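Local atomic coordinates of DUF655 domain-containing protein (Archaeoglobus fulgidus, PDB entry 2I5H), a protein that is of unknown function but probably carries helix-hairpin-helix and OB-fold-like parts, consistent with nucleic-acid binding. Residues Q46-R51 / E107-Q112; D70-G75 / D80-I85; H132-L137 / W146-E151; I182-I185 / Q189-Y192. One frame throughout, in Å; residues are numbered along the deposited sequence.

How the contacts relate
Contacts 1 and 2 belong to the antiparallel sheet: contact 1 packs strand 44-49 against helix 96-111 near the centre of the chain, and contact 2, which falls between the two segments of contact 1 in sequence, joins the two outermost strands. Their centres lie 14 Å apart, bridged by the salt bridge from Glu50 OE1 to Arg71 NE at 2.9 Å. Contacts 3 and 4 belong to the helical half and meet where Leu136 CD1 packs on Tyr192 CB at 4.1 Å. Contacts 2 and 3 mark opposite sides, with centres 37 Å apart, whereas contacts 1 and 4 come within about 5 Å at their nearest atoms. No ligand or active site is established.

Contact 1. Residues Q46-R51 / E107-Q112; sequences QVVGER and EHIIKQ
Ile109 meets 46-51 with two separate branches. Its CD1 lies 4.0 Å from Val48 CG1, and its CG2 lies 3.5 Å from Glu50 O, so a methyl rests against a backbone carbonyl without any hydrogen bond across the contact. The torsions account for this split: CG2 stands anti to the backbone N, while CG1 lies beside it (chi1 -65°), and the extended chi2 of 173° carries CD1 onward to the strand. Val48 answers with CG1 set between its own backbone N and carbonyl carbon (chi1 58°), and the two side chains cross obliquely. The contact packs the last turn of helix 96-111 onto the end of strand 44-49, an inner strand of the antiparallel sheet, with Tyr22 of the neighbouring strand 20-27 also touching Ile109. Replacing Ile109 with an alanine would probably open a gap beside Val48 CG1 and take both branches away from Glu50. Of the Glu50 side chain, CB lies 4.0 Å from Ile109 CG2. Beyond CG the chain is extended and takes the carboxylate to Arg71, whose NE forms a salt bridge with OE1.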
# COMPACT_ATOMS: atom_id res chain seq x y z
N GLN A 46 12.57 0.58 -5.77
CA GLN A 46 11.78 -0.26 -4.90
C GLN A 46 10.37 0.25 -5.13
O GLN A 46 10.12 1.46 -5.10
CB GLN A 46 12.21 -0.13 -3.44
CG GLN A 46 13.62 -0.63 -3.21
CD GLN A 46 13.96 -0.77 -1.74
OE1 GLN A 46 13.49 0.01 -0.91
NE2 GLN A 46 14.78 -1.76 -1.41
N VAL A 47 9.44 -0.66 -5.41
CA VAL A 47 8.08 -0.28 -5.70
C VAL A 47 7.06 -1.05 -4.88
O VAL A 47 7.37 -2.09 -4.29
CB VAL A 47 7.77 -0.47 -7.21
CG1 VAL A 47 8.78 0.29 -8.04
CG2 VAL A 47 7.80 -1.96 -7.57
N VAL A 48 5.83 -0.53 -4.84
CA VAL A 48 4.75 -1.19 -4.13
C VAL A 48 3.61 -1.41 -5.12
O VAL A 48 3.18 -0.47 -5.79
CB VAL A 48 4.29 -0.36 -2.89
CG1 VAL A 48 3.83 1.04 -3.30
CG2 VAL A 48 3.17 -1.09 -2.17
N GLY A 49 3.16 -2.65 -5.24
CA GLY A 49 2.07 -2.99 -6.15
C GLY A 49 0.76 -2.31 -5.79
O GLY A 49 0.40 -2.23 -4.62
N GLU A 50 0.03 -1.82 -6.79
CA GLU A 50 -1.23 -1.12 -6.52
C GLU A 50 -2.43 -2.00 -6.18
O GLU A 50 -3.42 -1.51 -5.66
CB GLU A 50 -1.61 -0.19 -7.69
CG GLU A 50 -1.80 -0.88 -9.03
CD GLU A 50 -2.53 0.00 -10.04
OE1 GLU A 50 -2.38 1.24 -10.00
OE2 GLU A 50 -3.25 -0.55 -10.90
N ARG A 51 -2.33 -3.30 -6.44
CA ARG A 51 -3.44 -4.19 -6.16
C ARG A 51 -3.37 -4.85 -4.78
O ARG A 51 -4.31 -4.75 -3.98
CB ARG A 51 -3.52 -5.28 -7.24
CG ARG A 51 -4.67 -6.26 -7.06
CD ARG A 51 -4.65 -7.33 -8.14
NE ARG A 51 -4.84 -6.75 -9.47
CZ ARG A 51 -5.97 -6.19 -9.89
NH1 ARG A 51 -7.03 -6.13 -9.09
NH2 ARG A 51 -6.05 -5.69 -11.12
N GLU A 107 -1.35 5.61 0.59
CA GLU A 107 -2.49 6.52 0.71
C GLU A 107 -2.90 7.00 -0.68
O GLU A 107 -4.09 7.09 -0.99
CB GLU A 107 -2.11 7.71 1.59
CG GLU A 107 -3.26 8.66 1.88
CD GLU A 107 -2.83 9.82 2.76
OE1 GLU A 107 -1.96 10.60 2.32
OE2 GLU A 107 -3.35 9.95 3.88
N HIS A 108 -1.91 7.30 -1.51
CA HIS A 108 -2.15 7.76 -2.88
C HIS A 108 -2.91 6.68 -3.65
O HIS A 108 -3.89 6.96 -4.34
CB HIS A 108 -0.82 8.04 -3.57
CG HIS A 108 -0.96 8.55 -4.97
ND1 HIS A 108 -1.38 9.83 -5.25
CD2 HIS A 108 -0.72 7.96 -6.16
CE1 HIS A 108 -1.40 10.01 -6.56
NE2 HIS A 108 -1.00 8.89 -7.14
N ILE A 109 -2.44 5.44 -3.52
CA ILE A 109 -3.05 4.31 -4.20
C ILE A 109 -4.52 4.10 -3.83
O ILE A 109 -5.37 3.95 -4.70
CB ILE A 109 -2.26 3.01 -3.90
CG1 ILE A 109 -0.85 3.12 -4.49
CG2 ILE A 109 -2.99 1.80 -4.49
CD1 ILE A 109 0.06 1.97 -4.10
N ILE A 110 -4.82 4.09 -2.54
CA ILE A 110 -6.20 3.87 -2.12
C ILE A 110 -7.13 5.00 -2.56
O ILE A 110 -8.31 4.78 -2.82
CB ILE A 110 -6.31 3.67 -0.60
CG1 ILE A 110 -5.80 4.90 0.14
CG2 ILE A 110 -5.52 2.43 -0.19
CD1 ILE A 110 -5.97 4.82 1.64
N LYS A 111 -6.59 6.21 -2.65
CA LYS A 111 -7.38 7.36 -3.07
C LYS A 111 -7.73 7.29 -4.56
O LYS A 111 -8.67 7.94 -5.02
CB LYS A 111 -6.64 8.67 -2.79
CG LYS A 111 -6.55 9.05 -1.32
CD LYS A 111 -5.85 10.39 -1.14
CE LYS A 111 -5.85 10.83 0.31
NZ LYS A 111 -5.19 12.16 0.48
N GLN A 112 -6.97 6.50 -5.31
CA GLN A 112 -7.20 6.35 -6.75
C GLN A 112 -8.22 5.25 -7.00
O GLN A 112 -8.61 5.00 -8.14
CB GLN A 112 -5.90 6.03 -7.48
CG GLN A 112 -4.73 6.91 -7.07
CD GLN A 112 -5.02 8.39 -7.21
OE1 GLN A 112 -4.31 9.22 -6.64
NE2 GLN A 112 -6.05 8.73 -7.97

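Contact 2. Residues D70-G75 / D80-I85; sequences DRVYIG and DVVYKI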
# COMPACT_ATOMS: atom_id res chain seq x y z
N ASP A 70 5.57 7.71 -8.99
CA ASP A 70 5.34 7.35 -10.39
C ASP A 70 4.69 5.97 -10.43
O ASP A 70 5.01 5.08 -9.63
CB ASP A 70 6.65 7.27 -11.18
CG ASP A 70 7.03 8.59 -11.83
OD1 ASP A 70 6.31 9.59 -11.65
OD2 ASP A 70 8.06 8.61 -12.52
N ARG A 71 3.77 5.78 -11.38
CA ARG A 71 3.10 4.51 -11.56
C ARG A 71 3.81 3.83 -12.73
O ARG A 71 3.90 4.39 -13.82
CB ARG A 71 1.62 4.73 -11.89
CG ARG A 71 0.83 3.46 -12.11
CD ARG A 71 -0.64 3.77 -12.35
NE ARG A 71 -1.46 2.56 -12.43
CZ ARG A 71 -2.09 2.15 -13.52
NH1 ARG A 71 -2.00 2.84 -14.65
NH2 ARG A 71 -2.82 1.05 -13.48
N VAL A 72 4.33 2.63 -12.50
CA VAL A 72 5.05 1.92 -13.55
C VAL A 72 4.44 0.57 -13.87
O VAL A 72 3.89 -0.11 -13.00
CB VAL A 72 6.54 1.71 -13.18
CG1 VAL A 72 7.23 3.06 -13.06
CG2 VAL A 72 6.65 0.93 -11.87
N TYR A 73 4.53 0.20 -15.13
CA TYR A 73 3.99 -1.07 -15.58
C TYR A 73 5.01 -2.17 -15.32
O TYR A 73 6.18 -2.04 -15.70
CB TYR A 73 3.66 -1.00 -17.07
CG TYR A 73 3.11 -2.28 -17.63
CD1 TYR A 73 1.83 -2.72 -17.30
CD2 TYR A 73 3.88 -3.08 -18.47
CE1 TYR A 73 1.33 -3.92 -17.80
CE2 TYR A 73 3.39 -4.28 -18.98
CZ TYR A 73 2.12 -4.69 -18.64
OH TYR A 73 1.64 -5.88 -19.13
N ILE A 74 4.58 -3.22 -14.64
CA ILE A 74 5.46 -4.35 -14.35
C ILE A 74 4.87 -5.66 -14.86
O ILE A 74 5.26 -6.74 -14.41
CB ILE A 74 5.72 -4.46 -12.83
CG1 ILE A 74 4.40 -4.55 -12.07
CG2 ILE A 74 6.50 -3.23 -12.35
CD1 ILE A 74 4.56 -4.91 -10.58
N GLY A 75 3.94 -5.55 -15.80
CA GLY A 75 3.30 -6.73 -16.37
C GLY A 75 4.13 -7.45 -17.42
O GLY A 75 5.29 -7.12 -17.65
N ASP A 80 7.79 0.27 -20.41
CA ASP A 80 8.46 1.51 -20.79
C ASP A 80 9.53 2.00 -19.82
O ASP A 80 10.45 2.71 -20.23
CB ASP A 80 7.43 2.63 -20.97
CG ASP A 80 6.40 2.32 -22.04
OD1 ASP A 80 6.79 1.86 -23.13
OD2 ASP A 80 5.20 2.54 -21.78
N VAL A 81 9.41 1.63 -18.55
CA VAL A 81 10.37 2.11 -17.55
C VAL A 81 11.10 1.01 -16.80
O VAL A 81 12.33 1.05 -16.66
CB VAL A 81 9.64 3.04 -16.55
CG1 VAL A 81 10.60 3.50 -15.45
CG2 VAL A 81 9.09 4.26 -17.29
N VAL A 82 10.36 0.03 -16.31
CA VAL A 82 10.96 -1.08 -15.58
C VAL A 82 11.67 -2.03 -16.55
O VAL A 82 11.18 -2.28 -17.65
CB VAL A 82 9.89 -1.87 -14.78
CG1 VAL A 82 10.47 -3.17 -14.22
CG2 VAL A 82 9.35 -1.00 -13.65
N TYR A 83 12.83 -2.54 -16.16
CA TYR A 83 13.53 -3.49 -17.00
C TYR A 83 13.11 -4.87 -16.52
O TYR A 83 12.24 -5.49 -17.13
CB TYR A 83 15.05 -3.29 -16.90
CG TYR A 83 15.87 -4.26 -17.73
CD1 TYR A 83 15.41 -4.74 -18.96
CD2 TYR A 83 17.13 -4.69 -17.30
CE1 TYR A 83 16.18 -5.63 -19.73
CE2 TYR A 83 17.90 -5.56 -18.05
CZ TYR A 83 17.42 -6.03 -19.26
OH TYR A 83 18.19 -6.91 -19.98
N LYS A 84 13.67 -5.33 -15.40
CA LYS A 84 13.33 -6.64 -14.87
C LYS A 84 12.90 -6.58 -13.41
O LYS A 84 13.30 -5.69 -12.66
CB LYS A 84 14.54 -7.57 -14.99
CG LYS A 84 15.07 -7.76 -16.41
CD LYS A 84 14.04 -8.47 -17.28
CE LYS A 84 14.61 -8.76 -18.66
NZ LYS A 84 13.64 -9.52 -19.50
N ILE A 85 12.06 -7.54 -13.00
CA ILE A 85 11.64 -7.62 -11.61
C ILE A 85 12.71 -8.49 -10.96
O ILE A 85 12.92 -9.65 -11.35
CB ILE A 85 10.26 -8.31 -11.47
CG1 ILE A 85 9.19 -7.46 -12.17
CG2 ILE A 85 9.91 -8.47 -9.98
CD1 ILE A 85 7.79 -8.04 -12.06
O HOH W 1 7.56 -0.04 -16.90
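Val72 meets Val81 and Val82 with all three of its side-chain carbons. Starting at the branch point, Val72 CB lies 3.9 Å from Val82 CG2. From there CG1, anti to the carbonyl carbon (chi1 -64°), reaches Val81 CG1 at 4.2 Å, while CG2 closes on Val82 CG2 at 3.8 Å. Val72 crosses both partners at about a right angle. The same Val82 methyl also meets Ile74 CG2 at 3.8 Å, so this one methyl touches two residues of 70-75. Further along, Ile85 CD1 ends 3.7 Å from Ile74 O. Strands 71-73 and 82-88 are the outermost of the five-stranded antiparallel sheet, and their approach, together with the strand order, is consistent with an OB-fold-like barrel, closed here by side chains and a water. Each strand has its backbone partner on the other side: Val72 bonds to Ala21 and Tyr83 to Ser59. No direct hydrogen bond joins 70-75 to 80-85. Water 1 instead donates to Tyr73 O at 2.7 Å and accepts from Val82 N at 2.9 Å. The chemistry is therefore that of an apolar seam with a single water bridge, in which methyl packing and one solvent molecule stand in for ladder bonds between the edges.

Contact 3. Residues H132-L137 / W146-E151; sequences HQLELL and WAIIEE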
# COMPACT_ATOMS: atom_id res chain seq x y z
N HIS A 132 -14.88 -8.25 15.19
CA HIS A 132 -15.43 -7.76 13.93
C HIS A 132 -14.28 -7.27 13.05
O HIS A 132 -13.26 -6.79 13.55
CB HIS A 132 -16.41 -6.62 14.20
CG HIS A 132 -17.34 -6.35 13.06
ND1 HIS A 132 -16.91 -5.84 11.85
CD2 HIS A 132 -18.67 -6.54 12.93
CE1 HIS A 132 -17.94 -5.73 11.03
NE2 HIS A 132 -19.02 -6.15 11.66
N GLN A 133 -14.44 -7.40 11.74
CA GLN A 133 -13.40 -6.98 10.81
C GLN A 133 -12.95 -5.53 10.99
O GLN A 133 -11.77 -5.23 10.85
CB GLN A 133 -13.86 -7.19 9.36
CG GLN A 133 -14.03 -8.65 8.97
CD GLN A 133 -14.16 -8.83 7.47
OE1 GLN A 133 -14.99 -8.18 6.83
NE2 GLN A 133 -13.36 -9.72 6.91
N LEU A 134 -13.89 -4.64 11.29
CA LEU A 134 -13.55 -3.23 11.48
C LEU A 134 -12.51 -3.08 12.58
O LEU A 134 -11.72 -2.13 12.57
CB LEU A 134 -14.79 -2.42 11.85
CG LEU A 134 -15.85 -2.27 10.76
CD1 LEU A 134 -17.00 -1.42 11.28
CD2 LEU A 134 -15.23 -1.63 9.52
N GLU A 135 -12.51 -4.01 13.53
CA GLU A 135 -11.57 -3.96 14.63
C GLU A 135 -10.17 -4.34 14.17
O GLU A 135 -9.20 -4.11 14.88
CB GLU A 135 -12.03 -4.90 15.75
CG GLU A 135 -13.39 -4.53 16.33
CD GLU A 135 -13.84 -5.49 17.40
OE1 GLU A 135 -13.20 -5.54 18.47
OE2 GLU A 135 -14.84 -6.20 17.18
N LEU A 136 -10.07 -4.93 12.98
CA LEU A 136 -8.76 -5.31 12.44
C LEU A 136 -8.01 -4.03 12.07
O LEU A 136 -6.78 -4.02 12.01
CB LEU A 136 -8.92 -6.19 11.20
CG LEU A 136 -9.49 -7.59 11.43
CD1 LEU A 136 -9.70 -8.28 10.10
CD2 LEU A 136 -8.54 -8.39 12.31
N LEU A 137 -8.76 -2.96 11.83
CA LEU A 137 -8.17 -1.68 11.48
C LEU A 137 -7.55 -1.00 12.69
O LEU A 137 -8.24 -0.70 13.66
CB LEU A 137 -9.23 -0.76 10.88
CG LEU A 137 -9.96 -1.29 9.64
CD1 LEU A 137 -11.00 -0.28 9.19
CD2 LEU A 137 -8.95 -1.57 8.53
N TRP A 146 -18.91 -0.08 16.44
CA TRP A 146 -20.36 0.07 16.58
C TRP A 146 -20.80 1.43 16.06
O TRP A 146 -21.90 1.57 15.51
CB TRP A 146 -20.77 -0.11 18.04
CG TRP A 146 -20.83 -1.55 18.46
CD1 TRP A 146 -20.05 -2.18 19.38
CD2 TRP A 146 -21.71 -2.55 17.93
NE1 TRP A 146 -20.38 -3.51 19.46
CE2 TRP A 146 -21.40 -3.77 18.58
CE3 TRP A 146 -22.74 -2.54 16.97
CZ2 TRP A 146 -22.08 -4.96 18.31
CZ3 TRP A 146 -23.41 -3.73 16.70
CH2 TRP A 146 -23.08 -4.92 17.37
N ALA A 147 -19.95 2.43 16.23
CA ALA A 147 -20.25 3.78 15.75
C ALA A 147 -20.33 3.75 14.23
O ALA A 147 -21.18 4.42 13.63
CB ALA A 147 -19.17 4.75 16.21
N ILE A 148 -19.45 2.97 13.61
CA ILE A 148 -19.41 2.84 12.16
C ILE A 148 -20.61 2.04 11.67
O ILE A 148 -21.21 2.36 10.65
CB ILE A 148 -18.11 2.12 11.71
CG1 ILE A 148 -16.89 2.93 12.14
CG2 ILE A 148 -18.12 1.94 10.19
CD1 ILE A 148 -15.56 2.25 11.86
N ILE A 149 -20.95 0.99 12.41
CA ILE A 149 -22.08 0.13 12.06
C ILE A 149 -23.40 0.88 12.23
O ILE A 149 -24.32 0.72 11.42
CB ILE A 149 -22.10 -1.13 12.95
CG1 ILE A 149 -20.80 -1.91 12.76
CG2 ILE A 149 -23.30 -2.00 12.59
CD1 ILE A 149 -20.67 -3.14 13.64
N GLU A 150 -23.49 1.70 13.27
CA GLU A 150 -24.69 2.48 13.54
C GLU A 150 -25.02 3.43 12.40
O GLU A 150 -26.18 3.64 12.06
CB GLU A 150 -24.53 3.25 14.84
N GLU A 151 -23.98 4.03 11.82
CA GLU A 151 -24.16 4.97 10.72
C GLU A 151 -24.43 4.24 9.41
O GLU A 151 -25.19 4.72 8.57
CB GLU A 151 -22.94 5.85 10.59
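Leu134 and Ile148 reach toward each other tip to tip, with Leu134 CD1 3.7 Å from Ile148 CG2. The same leucine methyl is 4.1 Å from Ile149 CG1, so one tip settles between two successive isoleucines of the helix. Beside it, Ile149 CD1 approaches the His132 ring obliquely, 4.0 Å from NE2. Next come the bonds that place these groups. With CG anti to the backbone N (chi1 -161°), the His132 ring turns ND1 back to accept from Leu134 N at 3.3 Å; the bond is nearly straight at 171°, and the donor lies close to the ring plane. Separately, His132 N donates to Glu135 OE2 at 2.9 Å, meeting it from above the carboxylate plane, while Glu135 OE1 forms a salt bridge with Lys142. An alanine in place of His132 would probably leave Leu134 N without its ring acceptor and Ile149 CD1 without this neighbour. Farther out, Phe120 of helix 114-121 and Met145 pack on Leu134. A short helix-like turn at 133-136, the connecting loop and helix 142-154, packed through apolar side chains, are consistent with the helix-hairpin-helix motif, as in relatives, where it commonly binds DNA.

Contact 4. Residues I182-I185 / Q189-Y192; sequences IYEI and QTKY
Tyr183 and Glu184, on the last turns of helix 173-186, meet Thr190 and Tyr192 of the irregular tail that follows the helix. The C-terminal tail here folds back along the last helix of the helical region, which probably belongs to the helix-hairpin-helix class. The segments are four residues apart at their closest ends, and no hydrogen bond links them directly. The van der Waals part centres on Thr190. Its OG1 approaches Tyr183 at the ring edge, near the ring plane, 3.6 Å from CE2, and its CB lies 4.1 Å from the same CE2. With CG anti to the backbone N (chi1 179°), the Tyr183 ring is carried toward the tail, while Thr190 OG1 is likewise anti to its own N (chi1 -166°), beside the carbonyl carbon. Thr190 CG2 and Glu184 CG are farther apart, at 4.5 Å.

The polar part gathers round the buried Glu184. Its chain is extended beyond CG, carrying the carboxylate past Thr190 to the tail. OE2 forms a salt bridge with Arg180 NE and accepts from Leu194 N; OE1 accepts from Phe195 N and is hydrogen-bonded to Thr196 OG1. Four partners thus grip the carboxylate, which would be expected to favour its ionised form. Glu184 OE2 is also 3.7 Å from Tyr192 O, two acceptors side by side; Arg180 probably eases this closeness, since its NH2 makes a weak hydrogen bond to that carbonyl.

Within the tail the contact is aliphatic on aromatic: Lys191 CG sits 4.0 Å above the plane of the Tyr192 ring, over its centre.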
# COMPACT_ATOMS: atom_id res chain seq x y z
N ILE A 182 -0.06 -1.43 6.05
CA ILE A 182 1.31 -1.46 6.54
C ILE A 182 1.47 -2.56 7.58
O ILE A 182 2.49 -3.25 7.61
CB ILE A 182 1.70 -0.09 7.14
CG1 ILE A 182 1.90 0.92 6.00
CG2 ILE A 182 2.96 -0.22 7.98
CD1 ILE A 182 2.28 2.30 6.44
N TYR A 183 0.45 -2.75 8.42
CA TYR A 183 0.52 -3.79 9.44
C TYR A 183 0.67 -5.16 8.79
O TYR A 183 1.49 -5.97 9.21
CB TYR A 183 -0.74 -3.78 10.31
CG TYR A 183 -0.72 -4.86 11.37
CD1 TYR A 183 0.05 -4.72 12.52
CD2 TYR A 183 -1.43 -6.04 11.19
CE1 TYR A 183 0.10 -5.74 13.48
CE2 TYR A 183 -1.38 -7.07 12.13
CZ TYR A 183 -0.61 -6.91 13.27
OH TYR A 183 -0.56 -7.92 14.21
N GLU A 184 -0.13 -5.41 7.76
CA GLU A 184 -0.08 -6.69 7.06
C GLU A 184 1.25 -6.90 6.35
O GLU A 184 1.81 -8.00 6.37
CB GLU A 184 -1.25 -6.78 6.07
CG GLU A 184 -2.61 -6.88 6.76
CD GLU A 184 -3.79 -6.92 5.80
OE1 GLU A 184 -3.57 -7.13 4.59
OE2 GLU A 184 -4.94 -6.77 6.26
N ILE A 185 1.77 -5.85 5.75
CA ILE A 185 3.06 -5.94 5.06
C ILE A 185 4.16 -6.31 6.05
O ILE A 185 5.05 -7.09 5.73
CB ILE A 185 3.41 -4.60 4.38
CG1 ILE A 185 2.45 -4.36 3.21
CG2 ILE A 185 4.87 -4.61 3.93
CD1 ILE A 185 2.69 -3.05 2.48
N GLN A 189 2.64 -13.11 8.74
CA GLN A 189 2.10 -14.24 9.48
C GLN A 189 0.77 -13.93 10.17
O GLN A 189 0.15 -14.82 10.76
CB GLN A 189 3.11 -14.76 10.51
CG GLN A 189 3.60 -13.73 11.52
CD GLN A 189 4.43 -12.62 10.89
OE1 GLN A 189 5.39 -12.88 10.17
NE2 GLN A 189 4.06 -11.38 11.17
N THR A 190 0.32 -12.68 10.10
CA THR A 190 -0.95 -12.32 10.73
C THR A 190 -2.02 -13.21 10.10
O THR A 190 -1.95 -13.54 8.92
CB THR A 190 -1.31 -10.83 10.48
OG1 THR A 190 -2.37 -10.45 11.37
CG2 THR A 190 -1.76 -10.60 9.05
N LYS A 191 -3.00 -13.62 10.90
CA LYS A 191 -4.05 -14.51 10.41
C LYS A 191 -4.96 -13.95 9.33
O LYS A 191 -5.46 -14.70 8.49
CB LYS A 191 -4.91 -15.01 11.58
CG LYS A 191 -6.05 -15.92 11.13
CD LYS A 191 -6.73 -16.60 12.31
CE LYS A 191 -7.88 -17.48 11.83
NZ LYS A 191 -7.43 -18.48 10.81
N TYR A 192 -5.18 -12.64 9.34
CA TYR A 192 -6.06 -12.03 8.35
C TYR A 192 -5.37 -11.05 7.40
O TYR A 192 -4.71 -10.11 7.84
CB TYR A 192 -7.23 -11.34 9.05
CG TYR A 192 -8.14 -12.29 9.78
CD1 TYR A 192 -8.92 -13.21 9.08
CD2 TYR A 192 -8.21 -12.29 11.17
CE1 TYR A 192 -9.75 -14.11 9.75
CE2 TYR A 192 -9.03 -13.19 11.85
CZ TYR A 192 -9.80 -14.09 11.14
OH TYR A 192 -10.61 -14.98 11.80